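Local coordinates for protein cryptochrome DASH (Arabidopsis thaliana, PDB 2J4D) that repairs cyclobutane pyrimidine dimers in single-stranded DNA as an FAD- and folate-binding photolyase and may also act as a blue-light photoreceptor, at residues E364-A369 and Q395-F400. Numbering follows the deposited sequence.
Sequences ESWRDA and QIVCSF. With FAD (flavin-adenine dinucleotide), chain C.
W366 reaches from the last turn of helix 360-367 to the backbone of helix 391-404, where its indole nitrogen NE1 donates a hydrogen bond to V397 O at 3.2 Å. From CB, which points toward the other helix, CG lies anti to the backbone N (chi1 -180°), which carries the indole toward helix 391-404. Next along the ring, CD1 meets F400 CD2 at 4.0 Å, edge against edge, as the two side chains run past each other in opposite directions. NE1 follows with its bond, which is bent (141° at the hydrogen) and comes from above the carbonyl plane of V397, whose O is in turn tilted somewhat from the plane of the indole. On the benzo side, CZ2 packs against V397 CB at 4.2 Å, the valine side chain crossing the indole at about a right angle. M380, F416 and W432 from three further helices also touch W366, so it sits buried in the helical FAD-binding domain. Behind it the helix ends in a Schellman motif with A369 at positive phi, while R367 pairs with D368 through NE and NH2, one nitrogen to each carboxylate oxygen. A leucine in place of W366 would probably leave V397 O without this donor and open a gap beside F400. On helix 391-404, Q395 CG lies 3.7 Å from the flavin methyl C8M, so the helix that W366 meets also borders the FAD pocket. The chemistry is that of apolar helix-helix packing with one polar link: carbon atoms of the indole edge pack against V397 and F400, and its N-H meets a buried main-chain carbonyl.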
loop_
_atom_site.group_PDB
_atom_site.type_symbol
_atom_site.label_atom_id
_atom_site.label_comp_id
_atom_site.label_asym_id
_atom_site.label_seq_id
_atom_site.Cartn_x
_atom_site.Cartn_y
_atom_site.Cartn_z
ATOM N N GLU A 364 -13.339 -18.623 10.214
ATOM C CA GLU A 364 -13.903 -17.583 11.056
ATOM C C GLU A 364 -13.207 -17.420 12.403
ATOM O O GLU A 364 -13.134 -16.306 12.922
ATOM C CB GLU A 364 -15.401 -17.816 11.253
ATOM C CG GLU A 364 -16.160 -17.749 9.935
ATOM C CD GLU A 364 -17.662 -17.779 10.106
ATOM O OE1 GLU A 364 -18.134 -18.289 11.146
ATOM O OE2 GLU A 364 -18.369 -17.302 9.189
ATOM N N SER A 365 -12.686 -18.510 12.963
ATOM C CA SER A 365 -12.002 -18.427 14.257
ATOM C C SER A 365 -10.706 -17.625 14.120
ATOM O O SER A 365 -10.307 -16.909 15.040
ATOM C CB SER A 365 -11.705 -19.831 14.815
ATOM O OG SER A 365 -10.756 -20.530 14.026
ATOM N N TRP A 366 -10.057 -17.760 12.965
ATOM C CA TRP A 366 -8.823 -17.041 12.652
ATOM C C TRP A 366 -9.200 -15.574 12.443
ATOM O O TRP A 366 -8.634 -14.671 13.056
ATOM C CB TRP A 366 -8.228 -17.606 11.357
ATOM C CG TRP A 366 -6.939 -16.985 10.878
ATOM C CD1 TRP A 366 -5.671 -17.228 11.355
ATOM C CD2 TRP A 366 -6.780 -16.085 9.769
ATOM N NE1 TRP A 366 -4.741 -16.544 10.603
ATOM C CE2 TRP A 366 -5.392 -15.834 9.625
ATOM C CE3 TRP A 366 -7.675 -15.469 8.880
ATOM C CZ2 TRP A 366 -4.880 -14.994 8.627
ATOM C CZ3 TRP A 366 -7.161 -14.630 7.883
ATOM C CH2 TRP A 366 -5.777 -14.405 7.767
ATOM N N ARG A 367 -10.180 -15.360 11.574
ATOM C CA ARG A 367 -10.662 -14.028 11.242
ATOM C C ARG A 367 -11.106 -13.242 12.476
ATOM O O ARG A 367 -10.744 -12.068 12.651
ATOM C CB ARG A 367 -11.840 -14.156 10.267
ATOM C CG ARG A 367 -12.405 -12.840 9.779
ATOM C CD ARG A 367 -13.749 -13.055 9.108
ATOM N NE ARG A 367 -14.785 -13.351 10.096
ATOM C CZ ARG A 367 -15.995 -13.812 9.797
ATOM N NH1 ARG A 367 -16.332 -14.033 8.531
ATOM N NH2 ARG A 367 -16.866 -14.066 10.765
ATOM N N ASP A 368 -11.879 -13.898 13.338
ATOM C CA ASP A 368 -12.401 -13.239 14.528
ATOM C C ASP A 368 -11.540 -13.305 15.777
ATOM O O ASP A 368 -12.016 -13.020 16.880
ATOM C CB ASP A 368 -13.803 -13.764 14.836
ATOM C CG ASP A 368 -14.753 -13.566 13.676
ATOM O OD1 ASP A 368 -14.520 -12.636 12.868
ATOM O OD2 ASP A 368 -15.732 -14.331 13.570
ATOM N N ALA A 369 -10.275 -13.666 15.607
ATOM C CA ALA A 369 -9.354 -13.733 16.734
ATOM C C ALA A 369 -9.867 -14.607 17.881
ATOM O O ALA A 369 -9.877 -14.175 19.034
ATOM C CB ALA A 369 -9.067 -12.327 17.243
ATOM N N GLN A 395 3.610 -12.611 8.887
ATOM C CA GLN A 395 4.276 -13.861 8.551
ATOM C C GLN A 395 3.765 -14.988 9.460
ATOM O O GLN A 395 3.527 -16.110 9.010
ATOM C CB GLN A 395 5.791 -13.725 8.720
ATOM C CG GLN A 395 6.435 -12.669 7.831
ATOM C CD GLN A 395 7.942 -12.687 7.944
ATOM O OE1 GLN A 395 8.598 -13.599 7.445
ATOM N NE2 GLN A 395 8.498 -11.691 8.618
ATOM N N ILE A 396 3.605 -14.678 10.741
ATOM C CA ILE A 396 3.134 -15.662 11.708
ATOM C C ILE A 396 1.696 -16.118 11.448
ATOM O O ILE A 396 1.437 -17.322 11.341
ATOM C CB ILE A 396 3.252 -15.108 13.148
ATOM C CG1 ILE A 396 4.722 -14.829 13.474
ATOM C CG2 ILE A 396 2.680 -16.106 14.144
ATOM C CD1 ILE A 396 4.937 -14.091 14.773
ATOM N N VAL A 397 0.760 -15.175 11.325
ATOM C CA VAL A 397 -0.633 -15.563 11.097
ATOM C C VAL A 397 -0.809 -16.292 9.771
ATOM O O VAL A 397 -1.709 -17.122 9.630
ATOM C CB VAL A 397 -1.616 -14.355 11.171
ATOM C CG1 VAL A 397 -1.528 -13.719 12.540
ATOM C CG2 VAL A 397 -1.321 -13.323 10.073
ATOM N N CYS A 398 0.053 -15.985 8.804
ATOM C CA CYS A 398 -0.007 -16.652 7.503
ATOM C C CYS A 398 0.385 -18.122 7.676
ATOM O O CYS A 398 -0.295 -19.036 7.186
ATOM C CB CYS A 398 0.952 -15.976 6.513
ATOM S SG CYS A 398 1.305 -16.976 5.041
ATOM N N SER A 399 1.492 -18.351 8.369
ATOM C CA SER A 399 1.953 -19.716 8.608
ATOM C C SER A 399 0.895 -20.496 9.392
ATOM O O SER A 399 0.600 -21.647 9.083
ATOM C CB SER A 399 3.269 -19.698 9.398
ATOM O OG SER A 399 3.743 -21.016 9.625
ATOM N N PHE A 400 0.317 -19.860 10.406
ATOM C CA PHE A 400 -0.700 -20.520 11.216
ATOM C C PHE A 400 -1.907 -20.972 10.388
ATOM O O PHE A 400 -2.369 -22.118 10.499
ATOM C CB PHE A 400 -1.183 -19.589 12.328
ATOM C CG PHE A 400 -2.138 -20.245 13.286
ATOM C CD1 PHE A 400 -1.665 -21.067 14.306
ATOM C CD2 PHE A 400 -3.512 -20.058 13.157
ATOM C CE1 PHE A 400 -2.546 -21.693 15.187
ATOM C CE2 PHE A 400 -4.405 -20.679 14.033
ATOM C CZ PHE A 400 -3.920 -21.499 15.051
HETATM P PA FAD C . 8.919 -1.374 7.136
HETATM O O1A FAD C . 9.078 -0.013 7.687
HETATM O O2A FAD C . 9.612 -2.515 7.778
HETATM O O5B FAD C . 9.337 -1.388 5.582
HETATM C C5B FAD C . 9.376 -0.162 4.819
HETATM C C4B FAD C . 8.619 -0.392 3.506
HETATM O O4B FAD C . 9.240 -1.470 2.809
HETATM C C3B FAD C . 7.158 -0.798 3.666
HETATM O O3B FAD C . 6.308 0.307 3.922
HETATM C C2B FAD C . 6.912 -1.499 2.365
HETATM O O2B FAD C . 6.508 -0.665 1.303
HETATM C C1B FAD C . 8.242 -2.228 2.106
HETATM N N9A FAD C . 8.298 -3.628 2.579
HETATM C C8A FAD C . 8.822 -4.101 3.765
HETATM N N7A FAD C . 8.722 -5.418 3.878
HETATM C C5A FAD C . 8.111 -5.825 2.713
HETATM C C6A FAD C . 7.724 -7.102 2.241
HETATM N N6A FAD C . 7.925 -8.238 2.895
HETATM N N1A FAD C . 7.108 -7.160 1.001
HETATM C C2A FAD C . 6.880 -6.008 0.288
HETATM N N3A FAD C . 7.223 -4.759 0.682
HETATM C C4A FAD C . 7.823 -4.718 1.903
HETATM N N1 FAD C . 2.928 -4.926 2.293
HETATM C C2 FAD C . 2.168 -4.034 1.567
HETATM O O2 FAD C . 2.607 -2.942 1.255
HETATM N N3 FAD C . 0.870 -4.415 1.193
HETATM C C4 FAD C . 0.296 -5.642 1.513
HETATM O O4 FAD C . -0.864 -5.919 1.155
HETATM C C4X FAD C . 1.081 -6.553 2.261
HETATM N N5 FAD C . 0.583 -7.812 2.631
HETATM C C5X FAD C . 1.403 -8.747 3.268
HETATM C C6 FAD C . 0.941 -10.044 3.526
HETATM C C7 FAD C . 1.742 -11.015 4.170
HETATM C C7M FAD C . 1.185 -12.396 4.415
HETATM C C8 FAD C . 3.077 -10.644 4.570
HETATM C C8M FAD C . 4.011 -11.619 5.270
HETATM C C9 FAD C . 3.553 -9.343 4.315
HETATM C C9A FAD C . 2.736 -8.371 3.664
HETATM N N10 FAD C . 3.191 -7.046 3.395
HETATM C C10 FAD C . 2.398 -6.156 2.636
HETATM C "C1'" FAD C . 4.642 -6.704 3.554
HETATM C "C2'" FAD C . 5.070 -6.100 4.907
HETATM O "O2'" FAD C . 4.595 -6.913 5.966
HETATM C "C3'" FAD C . 4.505 -4.688 5.047
HETATM O "O3'" FAD C . 4.918 -3.863 3.940
HETATM C "C4'" FAD C . 4.952 -3.942 6.316
HETATM O "O4'" FAD C . 4.507 -4.636 7.484
HETATM C "C5'" FAD C . 4.367 -2.536 6.296
HETATM O "O5'" FAD C . 4.789 -1.814 7.455
HETATM P P FAD C . 6.023 -0.834 7.526
HETATM O O1P FAD C . 5.733 0.225 6.545
HETATM O O2P FAD C . 6.181 -0.360 8.928
HETATM O O3P FAD C . 7.336 -1.675 7.228
#